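Local structure of putative oxidoreductase molybdopterin-binding subunit (Sulfolobus tokodaii, 4ZOH) at residues Asp106-Pro111 with Val119-Gly124; Glu112-Asp117 with Val321-Thr326; Leu165-Ala170 with Pro243-Glu248; Val302-Gly307 with Ser410-Thr415; Thr379-Asn384 with Pro563-Tyr568. The protein probably serves as the large catalytic subunit of an oxidoreductase of the xanthine dehydrogenase/aldehyde oxidase family and binds a molybdopterin cytosine dinucleotide cofactor. All blocks are in the same frame, centred on the assembly; numbering follows the deposited sequence.

Overall arrangement
The five contacts fall into three places. Contacts 1 and 2 touch, with centres 6 Å apart, and both involve the short helix 111-114. Their centres lie 28 and 25 Å from the centre of the chain. Contacts 4 and 5 also touch, with centres 10 Å apart. A probable hydrogen bond of 3.0 Å from Thr415 OG1 to Thr565 O joins them. They lie near the cofactor: the side chains of Glu413 and Thr565 are about 7 and 8 Å from the pterin cytosine dinucleotide. Contact 3 is on the opposite side of the chain's centre from contacts 4 and 5, at 32 and 36 Å between centres. Its Leu165 touches an iron-sulfur cluster.

Contact 1: residues Asp106-Pro111 with Val119-Gly124; sequences DYVLDP and VKVHSG
The backbones of 106-111 and 119-124 come nearest at Tyr107 and Val121, whose CA atoms are 6.2 Å apart. No hydrogen bond passes directly between the two segments. Val119 fills the space beside Asp106, and its CG1 lies 3.9 Å from Tyr107 N. Its other methyl, CG2, is 3.1 Å from Asp106 OD2, a tight approach for a methyl and a carboxylate oxygen. The two side chains meet at about a right angle. Asp106 CG is anti to the backbone N (chi1 -165°), which turns the carboxylate onto Val119. Both segments belong to the surface connection between strands 100-104 and 129-138. Helix 111-114 begins at Pro111, and the chain then turns back to 119-124. Asp110 is the N-cap of that helix, and its OD1 accepts from Glu112 N. Val108 points at the other segment. Its CG1 meets Val121 CG2 at 3.7 Å and lies equally far, 3.7 Å, from Val119 O. Asn324 bridges the two segments: it pairs with Val108 and donates from ND2 to Val121 O, while Asn128 binds Val119 O and Val121 N within 119-124. Tyr107 turns away, and its OH bonds to Glu627 O.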
# COMPACT_ATOMS: atom_id res chain seq x y z
N ASP A 106 -30.14 35.74 3.79
CA ASP A 106 -30.99 35.66 2.64
C ASP A 106 -30.15 35.05 1.48
O ASP A 106 -28.94 35.32 1.34
CB ASP A 106 -31.59 37.06 2.28
CG ASP A 106 -32.79 36.97 1.27
OD1 ASP A 106 -33.47 35.91 1.18
OD2 ASP A 106 -33.04 37.96 0.56
N TYR A 107 -30.85 34.29 0.64
CA TYR A 107 -30.24 33.53 -0.44
C TYR A 107 -31.04 33.59 -1.73
O TYR A 107 -32.24 33.87 -1.72
CB TYR A 107 -30.13 32.10 0.02
CG TYR A 107 -31.42 31.48 0.42
CD1 TYR A 107 -32.14 30.72 -0.51
CD2 TYR A 107 -31.89 31.55 1.73
CE1 TYR A 107 -33.32 30.11 -0.18
CE2 TYR A 107 -33.07 30.94 2.06
CZ TYR A 107 -33.78 30.22 1.08
OH TYR A 107 -34.94 29.56 1.35
N VAL A 108 -30.34 33.35 -2.84
CA VAL A 108 -31.00 33.32 -4.14
C VAL A 108 -30.68 32.00 -4.92
O VAL A 108 -29.51 31.62 -5.01
CB VAL A 108 -30.67 34.62 -4.91
CG1 VAL A 108 -29.22 34.75 -5.27
CG2 VAL A 108 -31.58 34.79 -6.11
N LEU A 109 -31.73 31.33 -5.41
CA LEU A 109 -31.72 30.04 -6.17
C LEU A 109 -31.84 30.20 -7.69
O LEU A 109 -31.22 29.46 -8.50
CB LEU A 109 -32.85 29.13 -5.63
CG LEU A 109 -32.73 28.84 -4.13
CD1 LEU A 109 -33.83 27.89 -3.68
CD2 LEU A 109 -31.35 28.27 -3.75
N ASP A 110 -32.61 31.19 -8.10
CA ASP A 110 -32.88 31.39 -9.52
C ASP A 110 -31.90 32.38 -10.11
O ASP A 110 -31.85 33.51 -9.62
CB ASP A 110 -34.34 31.83 -9.58
CG ASP A 110 -34.77 32.27 -10.99
OD1 ASP A 110 -33.97 32.45 -11.94
OD2 ASP A 110 -35.98 32.50 -11.12
N PRO A 111 -31.10 31.99 -11.15
CA PRO A 111 -30.04 32.87 -11.66
C PRO A 111 -30.54 34.17 -12.32
O PRO A 111 -29.77 35.16 -12.45
CB PRO A 111 -29.31 31.99 -12.70
CG PRO A 111 -30.31 30.97 -13.13
CD PRO A 111 -31.08 30.67 -11.87
N VAL A 119 -29.98 40.29 -3.98
CA VAL A 119 -29.43 39.50 -2.86
C VAL A 119 -28.08 38.89 -3.28
O VAL A 119 -28.03 38.14 -4.29
CB VAL A 119 -30.39 38.36 -2.48
CG1 VAL A 119 -29.76 37.46 -1.42
CG2 VAL A 119 -31.77 38.90 -2.05
N LYS A 120 -27.01 39.17 -2.54
CA LYS A 120 -25.68 38.68 -2.95
C LYS A 120 -25.50 37.23 -2.51
O LYS A 120 -25.92 36.84 -1.41
CB LYS A 120 -24.55 39.49 -2.35
CG LYS A 120 -24.59 40.96 -2.64
CD LYS A 120 -23.92 41.29 -3.95
CE LYS A 120 -24.16 42.76 -4.25
NZ LYS A 120 -23.84 42.97 -5.68
N VAL A 121 -24.93 36.40 -3.38
CA VAL A 121 -24.74 34.96 -3.00
C VAL A 121 -23.71 34.83 -1.85
O VAL A 121 -23.87 34.03 -0.91
CB VAL A 121 -24.35 34.10 -4.22
CG1 VAL A 121 -24.01 32.67 -3.76
CG2 VAL A 121 -25.54 34.06 -5.19
N HIS A 122 -22.67 35.60 -1.95
CA HIS A 122 -21.77 35.81 -0.82
C HIS A 122 -21.69 37.33 -0.48
O HIS A 122 -21.54 38.14 -1.41
CB HIS A 122 -20.34 35.33 -1.16
CG HIS A 122 -19.42 35.26 0.04
ND1 HIS A 122 -18.55 36.28 0.36
CD2 HIS A 122 -19.23 34.30 0.98
CE1 HIS A 122 -17.87 35.95 1.45
NE2 HIS A 122 -18.25 34.75 1.83
N SER A 123 -21.67 37.66 0.83
CA SER A 123 -21.33 39.05 1.37
C SER A 123 -20.34 39.82 0.59
O SER A 123 -20.59 40.95 0.26
CB SER A 123 -20.80 39.02 2.81
OG SER A 123 -21.88 38.69 3.60
N GLY A 124 -19.19 39.25 0.32
CA GLY A 124 -18.18 40.02 -0.36
C GLY A 124 -18.14 40.10 -1.87
O GLY A 124 -17.12 40.55 -2.37

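Contact 2: residues Glu112-Asp117 with Val321-Thr326; sequences EKALED and VHTNIT
Ala114 and Leu115, on and next to the short helix 111-114, pack on Val321, the last residue of strand 313-321 in a mixed five-stranded sheet. Ala114 to Asp117 form a type I turn, with Asp117 N bonded to Ala114 O at 3.0 Å. The methyl of Ala114 points at the segment 321-326. It touches Val321 CG1 at 3.7 Å and comes within 3.3 Å of His322 O, which is snug for a carbon against a carbonyl oxygen. Thr323 CG2 closes in from the next residue, 4.1 Å from Ala114 CB. Val321 CG1 is anti to the backbone N (chi1 -159°), which carries it to the helix. There it meets Leu115 CB at 4.0 Å and Leu115 N at 3.7 Å. Pro111 also touches Val321 and Thr323, and Ile280 of strand 272-282 borders Leu115. The side-chain polar groups of His322 and Thr323 bond elsewhere. Thr323 OG1 bonds to Asn282 OD1, and His322 ND1 to Gly284 O. No hydrogen bond crosses between the two segments. The contact between them is therefore van der Waals packing, and the small methyl of Ala114 allows the near approach to His322 O.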
# COMPACT_ATOMS: atom_id res chain seq x y z
N GLU A 112 -31.81 34.12 -12.75
CA GLU A 112 -32.52 35.26 -13.28
C GLU A 112 -32.85 36.31 -12.24
O GLU A 112 -32.67 37.48 -12.53
CB GLU A 112 -33.81 34.82 -13.94
CG GLU A 112 -33.66 34.77 -15.44
CD GLU A 112 -35.01 34.66 -16.11
OE1 GLU A 112 -35.37 35.61 -16.83
OE2 GLU A 112 -35.71 33.66 -15.85
N LYS A 113 -33.34 35.89 -11.07
CA LYS A 113 -33.37 36.74 -9.88
C LYS A 113 -31.98 37.22 -9.51
O LYS A 113 -31.78 38.40 -9.30
CB LYS A 113 -33.93 35.99 -8.68
CG LYS A 113 -35.41 36.11 -8.42
CD LYS A 113 -36.22 35.30 -9.43
CE LYS A 113 -37.73 35.43 -9.23
NZ LYS A 113 -38.30 34.44 -8.24
N ALA A 114 -30.99 36.31 -9.51
CA ALA A 114 -29.69 36.57 -8.90
C ALA A 114 -28.97 37.67 -9.62
O ALA A 114 -28.21 38.48 -9.00
CB ALA A 114 -28.81 35.30 -8.88
N LEU A 115 -29.12 37.68 -10.94
CA LEU A 115 -28.43 38.67 -11.76
C LEU A 115 -28.94 40.14 -11.51
O LEU A 115 -28.28 41.07 -11.94
CB LEU A 115 -28.45 38.33 -13.27
CG LEU A 115 -29.71 38.32 -14.14
CD1 LEU A 115 -30.03 39.70 -14.74
CD2 LEU A 115 -29.52 37.34 -15.30
N GLU A 116 -30.05 40.31 -10.81
CA GLU A 116 -30.48 41.66 -10.40
C GLU A 116 -29.65 42.18 -9.20
O GLU A 116 -29.87 43.29 -8.74
CB GLU A 116 -31.95 41.66 -10.00
CG GLU A 116 -32.99 41.48 -11.11
CD GLU A 116 -34.35 41.21 -10.49
OE1 GLU A 116 -34.48 41.20 -9.25
OE2 GLU A 116 -35.32 40.97 -11.24
N ASP A 117 -28.74 41.38 -8.65
CA ASP A 117 -27.90 41.82 -7.52
C ASP A 117 -28.66 42.36 -6.32
O ASP A 117 -28.07 42.97 -5.47
CB ASP A 117 -26.80 42.76 -8.00
CG ASP A 117 -25.72 41.99 -8.73
OD1 ASP A 117 -25.54 40.81 -8.37
OD2 ASP A 117 -25.06 42.47 -9.66
N VAL A 321 -24.09 33.30 -13.87
CA VAL A 321 -24.50 33.91 -12.66
C VAL A 321 -24.36 32.96 -11.50
O VAL A 321 -24.79 31.84 -11.66
CB VAL A 321 -26.01 34.25 -12.73
CG1 VAL A 321 -26.37 35.34 -11.70
CG2 VAL A 321 -26.35 34.80 -14.10
N HIS A 322 -23.90 33.43 -10.31
CA HIS A 322 -23.94 32.63 -9.05
C HIS A 322 -25.31 32.49 -8.47
O HIS A 322 -26.14 33.39 -8.64
CB HIS A 322 -23.06 33.29 -7.97
CG HIS A 322 -21.63 33.38 -8.36
ND1 HIS A 322 -20.85 32.26 -8.54
CD2 HIS A 322 -20.85 34.44 -8.69
CE1 HIS A 322 -19.63 32.63 -8.91
NE2 HIS A 322 -19.59 33.95 -8.99
N THR A 323 -25.56 31.39 -7.77
CA THR A 323 -26.74 31.26 -6.95
C THR A 323 -26.26 30.46 -5.73
O THR A 323 -25.20 29.86 -5.77
CB THR A 323 -27.95 30.51 -7.70
OG1 THR A 323 -27.56 29.16 -8.06
CG2 THR A 323 -28.39 31.24 -8.97
N ASN A 324 -27.08 30.37 -4.68
CA ASN A 324 -26.75 29.65 -3.45
C ASN A 324 -26.91 28.14 -3.54
O ASN A 324 -27.63 27.56 -2.71
CB ASN A 324 -27.52 30.21 -2.24
CG ASN A 324 -27.05 31.61 -1.88
OD1 ASN A 324 -27.72 32.58 -2.21
ND2 ASN A 324 -25.84 31.71 -1.25
N ILE A 325 -26.23 27.52 -4.53
CA ILE A 325 -26.23 26.05 -4.66
C ILE A 325 -24.85 25.58 -5.00
O ILE A 325 -23.89 26.38 -5.39
CB ILE A 325 -27.26 25.52 -5.73
CG1 ILE A 325 -26.85 26.00 -7.13
CG2 ILE A 325 -28.67 25.92 -5.36
CD1 ILE A 325 -27.79 25.52 -8.23
N THR A 326 -24.73 24.27 -4.84
CA THR A 326 -23.50 23.56 -5.19
C THR A 326 -22.84 24.20 -6.43
O THR A 326 -23.47 24.30 -7.49
CB THR A 326 -23.86 22.07 -5.53
OG1 THR A 326 -24.68 21.55 -4.50
CG2 THR A 326 -22.61 21.30 -5.59

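Contact 3: residues Leu165-Ala170 with Pro243-Glu248; sequences LETRGA and PTRTEE
Segment 165-170 passes alongside the start of helix 245-251, with CA atoms 6.5 Å apart at Thr167 and Glu248 and 6.8 Å apart at Gly169 and Pro243. Glu248 reaches across with both carboxylate oxygens. OE1 accepts from Arg168 N at 3.0 Å in a nearly straight bond (164°). OE2 accepts from Arg168 NE at 2.6 Å and from Arg168 NH1 at 2.8 Å, a side-on salt bridge. Both nitrogens come from the same face of the carboxylate, whose plane is turned 56° from the guanidinium. The bend of Glu248 at chi2 (76°) lets it reach the backbone and the guanidinium together. Replacing Glu248 by alanine removes both oxygens and would probably leave Arg168 N without its mate and the guanidinium freer to turn, although Arg168 NH2 also pairs with Glu224. The helix opens with a capping box formed by Thr244 and Glu247. Just past the cap, Arg245 lays one guanidinium face against Thr167 CG2, 3.6 Å from Arg245 CZ. Its NH1 bonds to Pro164 O and its NH2 to the backbone of a neighbouring subunit. Thr167 OG1 donates to Arg168 O at 2.8 Å, and a water links Thr167 OG1 with Pro243 O. Pro243 CD sits 3.3 Å from Arg168 O. At the start of the segment, Leu165 touches an iron-sulfur cluster.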
# COMPACT_ATOMS: atom_id res chain seq x y z
N LEU A 165 -20.35 5.91 -10.79
CA LEU A 165 -20.68 4.88 -9.76
C LEU A 165 -19.66 4.85 -8.61
O LEU A 165 -20.00 4.42 -7.51
CB LEU A 165 -20.66 3.50 -10.42
CG LEU A 165 -21.88 2.60 -10.33
CD1 LEU A 165 -21.12 1.28 -10.35
CD2 LEU A 165 -22.78 2.61 -9.10
N GLU A 166 -18.42 5.21 -8.88
CA GLU A 166 -17.48 5.52 -7.78
C GLU A 166 -17.49 7.05 -7.54
O GLU A 166 -17.19 7.87 -8.46
CB GLU A 166 -16.01 5.08 -8.07
CG GLU A 166 -15.08 5.24 -6.84
CD GLU A 166 -13.64 5.57 -7.18
OE1 GLU A 166 -12.76 5.45 -6.29
OE2 GLU A 166 -13.31 5.95 -8.34
N THR A 167 -17.77 7.42 -6.30
CA THR A 167 -17.60 8.83 -5.83
C THR A 167 -16.17 9.29 -5.85
O THR A 167 -15.28 8.52 -6.17
CB THR A 167 -18.10 9.04 -4.41
OG1 THR A 167 -17.29 8.29 -3.51
CG2 THR A 167 -19.58 8.57 -4.24
N ARG A 168 -15.98 10.60 -5.62
CA ARG A 168 -14.66 11.16 -5.31
C ARG A 168 -14.10 10.35 -4.17
O ARG A 168 -14.83 9.60 -3.48
CB ARG A 168 -14.83 12.65 -4.85
CG ARG A 168 -15.32 13.55 -6.00
CD ARG A 168 -15.90 14.88 -5.47
NE ARG A 168 -16.91 14.63 -4.45
CZ ARG A 168 -17.30 15.49 -3.52
NH1 ARG A 168 -18.20 15.09 -2.64
NH2 ARG A 168 -16.82 16.76 -3.52
N GLY A 169 -12.81 10.54 -3.90
CA GLY A 169 -12.21 9.90 -2.70
C GLY A 169 -10.74 10.15 -2.80
O GLY A 169 -10.19 10.37 -3.92
N ALA A 170 -10.07 10.09 -1.66
CA ALA A 170 -8.66 10.45 -1.66
C ALA A 170 -7.98 9.94 -0.41
O ALA A 170 -8.65 9.60 0.60
CB ALA A 170 -8.47 11.96 -1.77
N PRO A 243 -16.56 10.24 0.65
CA PRO A 243 -17.93 10.73 0.92
C PRO A 243 -18.97 9.63 0.80
O PRO A 243 -18.77 8.64 0.04
CB PRO A 243 -18.13 11.81 -0.16
CG PRO A 243 -17.28 11.28 -1.28
CD PRO A 243 -16.07 10.69 -0.66
N THR A 244 -20.06 9.76 1.54
CA THR A 244 -21.23 8.93 1.23
C THR A 244 -21.84 9.38 -0.12
O THR A 244 -21.53 10.48 -0.67
CB THR A 244 -22.30 9.04 2.30
OG1 THR A 244 -22.87 10.34 2.19
CG2 THR A 244 -21.70 8.80 3.75
N ARG A 245 -22.72 8.56 -0.68
CA ARG A 245 -23.31 8.93 -2.00
C ARG A 245 -24.29 10.13 -1.79
O ARG A 245 -24.40 10.98 -2.67
CB ARG A 245 -24.06 7.70 -2.63
CG ARG A 245 -24.86 8.01 -3.90
CD ARG A 245 -24.04 8.64 -5.01
NE ARG A 245 -23.07 7.62 -5.39
CZ ARG A 245 -22.28 7.64 -6.45
NH1 ARG A 245 -22.23 8.73 -7.24
NH2 ARG A 245 -21.46 6.59 -6.69
N THR A 246 -24.99 10.18 -0.66
CA THR A 246 -25.78 11.42 -0.31
C THR A 246 -24.90 12.67 -0.39
O THR A 246 -25.23 13.65 -1.10
CB THR A 246 -26.53 11.29 1.02
OG1 THR A 246 -27.38 10.14 0.94
CG2 THR A 246 -27.39 12.54 1.35
N GLU A 247 -23.74 12.62 0.25
CA GLU A 247 -22.79 13.71 0.13
C GLU A 247 -22.45 14.03 -1.30
O GLU A 247 -22.39 15.23 -1.71
CB GLU A 247 -21.48 13.35 0.90
CG GLU A 247 -21.67 13.43 2.42
CD GLU A 247 -20.33 13.23 3.10
OE1 GLU A 247 -19.53 14.19 3.22
OE2 GLU A 247 -20.10 12.09 3.48
N GLU A 248 -22.16 12.97 -2.09
CA GLU A 248 -21.71 13.19 -3.44
C GLU A 248 -22.84 13.95 -4.17
O GLU A 248 -22.59 14.95 -4.78
CB GLU A 248 -21.41 11.81 -4.15
CG GLU A 248 -20.64 12.01 -5.44
CD GLU A 248 -19.16 12.33 -5.26
OE1 GLU A 248 -18.45 12.20 -6.29
OE2 GLU A 248 -18.67 12.71 -4.10
O HOH W 1 -18.65 6.33 -1.65

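Contact 4: residues Val302-Gly307 with Ser410-Thr415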
# COMPACT_ATOMS: atom_id res chain seq x y z
N VAL A 302 -22.59 29.04 -26.06
CA VAL A 302 -22.89 30.14 -27.01
C VAL A 302 -22.22 29.85 -28.33
O VAL A 302 -22.86 29.92 -29.38
CB VAL A 302 -22.47 31.58 -26.54
CG1 VAL A 302 -23.15 32.64 -27.45
CG2 VAL A 302 -22.92 31.85 -25.13
N ARG A 303 -20.95 29.49 -28.32
CA ARG A 303 -20.27 29.42 -29.58
C ARG A 303 -20.79 28.29 -30.50
O ARG A 303 -20.46 28.26 -31.68
CB ARG A 303 -18.76 29.42 -29.39
CG ARG A 303 -18.13 28.11 -28.97
CD ARG A 303 -16.86 28.46 -28.15
NE ARG A 303 -15.84 28.88 -29.10
CZ ARG A 303 -14.85 28.14 -29.56
NH1 ARG A 303 -14.63 26.89 -29.11
NH2 ARG A 303 -14.02 28.66 -30.46
N MET A 304 -21.57 27.35 -29.96
CA MET A 304 -22.00 26.20 -30.77
C MET A 304 -23.45 26.32 -31.22
O MET A 304 -23.89 25.49 -32.02
CB MET A 304 -21.81 24.83 -30.04
CG MET A 304 -20.37 24.56 -29.65
SD MET A 304 -19.19 24.47 -30.98
CE MET A 304 -19.89 23.03 -31.77
N LEU A 305 -24.19 27.28 -30.67
CA LEU A 305 -25.53 27.70 -31.17
C LEU A 305 -25.73 27.79 -32.69
O LEU A 305 -26.80 27.52 -33.14
CB LEU A 305 -25.91 29.06 -30.59
CG LEU A 305 -26.42 29.06 -29.15
CD1 LEU A 305 -26.68 30.48 -28.64
CD2 LEU A 305 -27.67 28.24 -29.01
N PRO A 306 -24.72 28.18 -33.49
CA PRO A 306 -25.08 28.12 -34.92
C PRO A 306 -25.16 26.68 -35.50
O PRO A 306 -25.64 26.49 -36.63
CB PRO A 306 -23.94 28.91 -35.61
CG PRO A 306 -23.25 29.70 -34.53
CD PRO A 306 -23.38 28.77 -33.32
N GLY A 307 -24.63 25.70 -34.76
CA GLY A 307 -24.70 24.32 -35.18
C GLY A 307 -24.08 24.10 -36.56
O GLY A 307 -23.05 24.69 -36.90
N SER A 410 -28.88 16.88 -35.65
CA SER A 410 -27.58 16.85 -36.20
C SER A 410 -26.67 17.68 -35.27
O SER A 410 -27.14 18.63 -34.64
CB SER A 410 -27.68 17.47 -37.54
OG SER A 410 -26.49 17.16 -38.16
N TYR A 411 -25.41 17.28 -35.11
CA TYR A 411 -24.59 17.96 -34.16
C TYR A 411 -23.27 18.22 -34.83
O TYR A 411 -22.88 17.54 -35.80
CB TYR A 411 -24.42 17.12 -32.84
CG TYR A 411 -23.46 15.98 -32.99
CD1 TYR A 411 -22.10 16.17 -32.79
CD2 TYR A 411 -23.91 14.68 -33.47
CE1 TYR A 411 -21.18 15.13 -33.00
CE2 TYR A 411 -23.01 13.63 -33.65
CZ TYR A 411 -21.66 13.85 -33.41
OH TYR A 411 -20.74 12.85 -33.62
N ILE A 412 -22.58 19.23 -34.31
CA ILE A 412 -21.14 19.39 -34.57
C ILE A 412 -20.53 19.71 -33.19
O ILE A 412 -21.28 20.04 -32.29
CB ILE A 412 -20.88 20.44 -35.66
CG1 ILE A 412 -19.42 20.39 -36.07
CG2 ILE A 412 -21.46 21.82 -35.28
CD1 ILE A 412 -19.10 20.66 -37.52
N GLU A 413 -19.20 19.57 -33.01
CA GLU A 413 -18.67 19.39 -31.70
C GLU A 413 -17.23 19.80 -31.74
O GLU A 413 -16.65 19.84 -32.83
CB GLU A 413 -18.94 17.90 -31.24
CG GLU A 413 -17.95 17.14 -30.34
CD GLU A 413 -17.90 17.64 -28.90
OE1 GLU A 413 -18.28 18.85 -28.66
OE2 GLU A 413 -17.45 16.84 -28.01
N ILE A 414 -16.65 20.15 -30.57
CA ILE A 414 -15.24 20.61 -30.50
C ILE A 414 -14.47 19.68 -29.58
O ILE A 414 -14.95 19.37 -28.53
CB ILE A 414 -15.12 22.12 -30.09
CG1 ILE A 414 -16.16 22.48 -29.00
CG2 ILE A 414 -15.35 23.00 -31.33
CD1 ILE A 414 -16.00 23.86 -28.32
N THR A 415 -13.29 19.25 -29.98
CA THR A 415 -12.60 18.21 -29.20
C THR A 415 -11.13 18.41 -29.35
O THR A 415 -10.71 19.18 -30.23
CB THR A 415 -12.91 16.77 -29.76
OG1 THR A 415 -12.17 16.57 -30.97
CG2 THR A 415 -14.43 16.51 -29.94
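Met304 folds its side chain against Ile412 and Ile414, where helix 288-304 and the residues after it meet strand 405-412 and the residues that follow. That strand is an outer one of a mixed four-stranded sheet. Met304 CG is anti to the carbonyl carbon (chi1 -59°), and further bends at chi2 and chi3 curl the thioether. The terminal CE thus reaches the backbone, 3.3 Å from Ile412 O, and touches Ile412 CG2 at 4.0 Å. The sulfur faces the other isoleucine, with SD 4.1 Å from Ile414 CG2. Met304 and Ile414 lie aslant each other. An alanine in place of Met304 would probably open a gap between the two isoleucines and leave both short of a packing partner. Ile414 extends its CD1 to the edge of the Arg303 guanidinium, close to its plane and 3.4 Å from NH1. Arg336 of helix 336-353 also touches Met304 and Ile414. Met304 to Gly307 form a type I turn, and Ile412 CG2 rests 3.7 Å from Gly307 O. Gly307 has a positive phi, which favours glycine. Glu413, between the isoleucines in sequence, points away from segment 302-307, its side chain about 7 Å from the pterin cofactor. It pairs with Arg336 NE through OE1, and the same oxygen accepts from Ile414 N at 2.8 Å, from above the carboxylate plane.

Contact 5: residues Thr379-Asn384 with Pro563-Tyr568; sequences TYDSGN and PPTTPY
Asp381 and the adjacent threonines Thr565 and Thr566 fasten the loop before helix 385-401 to the segment that leads into strand 568-577. Asp381 OD1 accepts from Thr566 OG1 at 2.8 Å and from Thr566 N at 3.0 Å, both from the same face of the carboxylate. Asp381 OD2 takes the Thr565 hydroxyl on its syn lone pair, with OG1 2.7 Å away. Asp381 CG lies between its backbone N and carbonyl carbon (chi1 54°), which brings the carboxylate over the threonines. Lys668 NZ forms a salt bridge with Asp381 OD1 and is likely to favour the charged form of Asp381. Further along, Asn384 N donates to Tyr568 OH at 2.8 Å and 161°. Gly383 CA lies 3.2 Å from that hydroxyl. Its backbone angles and the nearby Tyr568 ring suit a glycine. Thr566 CG2 meets the edge of the Tyr380 ring and lies 3.6 Å from Thr379 O. Waters lie between Thr379 O and Pro564 O. Asn384 is the N-cap of helix 385-401, and its OD1 accepts from Lys387 N. Tyr380 pairs through its backbone with Tyr372 in the two-stranded sheet of 372-373 and 379-380. Tyr380 and Tyr568 both rest on Ile412 of strand 405-412.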
# COMPACT_ATOMS: atom_id res chain seq x y z
N THR A 379 -14.09 27.37 -36.20
CA THR A 379 -13.78 26.70 -37.46
C THR A 379 -14.03 25.18 -37.41
O THR A 379 -13.37 24.43 -36.68
CB THR A 379 -12.34 26.99 -37.88
OG1 THR A 379 -12.24 28.41 -38.12
CG2 THR A 379 -11.95 26.24 -39.20
N TYR A 380 -15.02 24.76 -38.18
CA TYR A 380 -15.31 23.37 -38.39
C TYR A 380 -14.32 22.93 -39.44
O TYR A 380 -14.36 23.42 -40.58
CB TYR A 380 -16.71 23.24 -38.89
CG TYR A 380 -17.80 23.80 -38.02
CD1 TYR A 380 -17.67 23.96 -36.60
CD2 TYR A 380 -19.01 24.17 -38.61
CE1 TYR A 380 -18.72 24.51 -35.84
CE2 TYR A 380 -20.06 24.69 -37.85
CZ TYR A 380 -19.91 24.85 -36.47
OH TYR A 380 -21.00 25.36 -35.78
N ASP A 381 -13.42 22.00 -39.08
CA ASP A 381 -12.20 21.86 -39.89
C ASP A 381 -12.24 20.96 -41.11
O ASP A 381 -11.54 21.26 -42.11
CB ASP A 381 -11.01 21.44 -39.03
CG ASP A 381 -11.28 20.15 -38.17
OD1 ASP A 381 -12.45 19.67 -38.02
OD2 ASP A 381 -10.25 19.65 -37.62
N SER A 382 -12.96 19.83 -41.01
CA SER A 382 -12.87 18.84 -42.08
C SER A 382 -14.09 17.93 -42.00
O SER A 382 -14.71 17.81 -40.93
CB SER A 382 -11.57 18.02 -42.08
OG SER A 382 -11.69 17.11 -41.02
N GLY A 383 -14.44 17.39 -43.16
CA GLY A 383 -15.61 16.53 -43.33
C GLY A 383 -16.59 17.13 -44.32
O GLY A 383 -16.26 18.06 -45.06
N ASN A 384 -17.81 16.63 -44.28
CA ASN A 384 -18.82 16.99 -45.24
C ASN A 384 -20.13 16.71 -44.64
O ASN A 384 -20.58 15.56 -44.72
CB ASN A 384 -18.67 16.16 -46.54
CG ASN A 384 -19.64 16.59 -47.65
OD1 ASN A 384 -20.83 16.96 -47.43
ND2 ASN A 384 -19.15 16.51 -48.86
N PRO A 563 -6.42 24.43 -33.88
CA PRO A 563 -7.53 24.60 -32.99
C PRO A 563 -8.33 23.25 -32.77
O PRO A 563 -8.01 22.19 -33.38
CB PRO A 563 -8.35 25.68 -33.70
CG PRO A 563 -8.10 25.45 -35.15
CD PRO A 563 -6.67 25.02 -35.22
N PRO A 564 -9.31 23.26 -31.85
CA PRO A 564 -10.02 22.00 -31.61
C PRO A 564 -10.55 21.37 -32.96
O PRO A 564 -11.06 22.10 -33.80
CB PRO A 564 -11.20 22.42 -30.71
CG PRO A 564 -10.83 23.76 -30.13
CD PRO A 564 -9.60 24.29 -30.83
N THR A 565 -10.36 20.08 -33.17
CA THR A 565 -10.90 19.35 -34.32
C THR A 565 -12.37 19.01 -34.07
O THR A 565 -12.78 18.72 -32.93
CB THR A 565 -10.07 18.11 -34.62
OG1 THR A 565 -10.39 17.61 -35.92
CG2 THR A 565 -10.27 16.99 -33.53
N THR A 566 -13.18 19.06 -35.14
CA THR A 566 -14.65 19.06 -34.99
C THR A 566 -15.35 17.83 -35.63
O THR A 566 -15.42 17.76 -36.86
CB THR A 566 -15.26 20.36 -35.58
OG1 THR A 566 -14.91 20.43 -36.99
CG2 THR A 566 -14.73 21.65 -34.82
N PRO A 567 -15.80 16.81 -34.81
CA PRO A 567 -16.63 15.74 -35.42
C PRO A 567 -18.04 16.26 -35.55
O PRO A 567 -18.36 17.29 -34.96
CB PRO A 567 -16.61 14.63 -34.36
CG PRO A 567 -16.53 15.40 -33.06
CD PRO A 567 -15.53 16.52 -33.38
N TYR A 568 -18.88 15.51 -36.26
CA TYR A 568 -20.27 15.89 -36.51
C TYR A 568 -21.03 14.60 -36.81
O TYR A 568 -20.44 13.57 -37.15
CB TYR A 568 -20.35 16.86 -37.74
CG TYR A 568 -19.71 16.28 -39.00
CD1 TYR A 568 -20.50 15.65 -39.99
CD2 TYR A 568 -18.32 16.31 -39.19
CE1 TYR A 568 -19.90 15.12 -41.14
CE2 TYR A 568 -17.71 15.76 -40.31
CZ TYR A 568 -18.51 15.15 -41.28
OH TYR A 568 -17.92 14.58 -42.38
O HOH W 2 -12.41 24.29 -33.65
O HOH W 3 -11.17 23.31 -36.55
O HOH W 4 -8.42 21.23 -36.21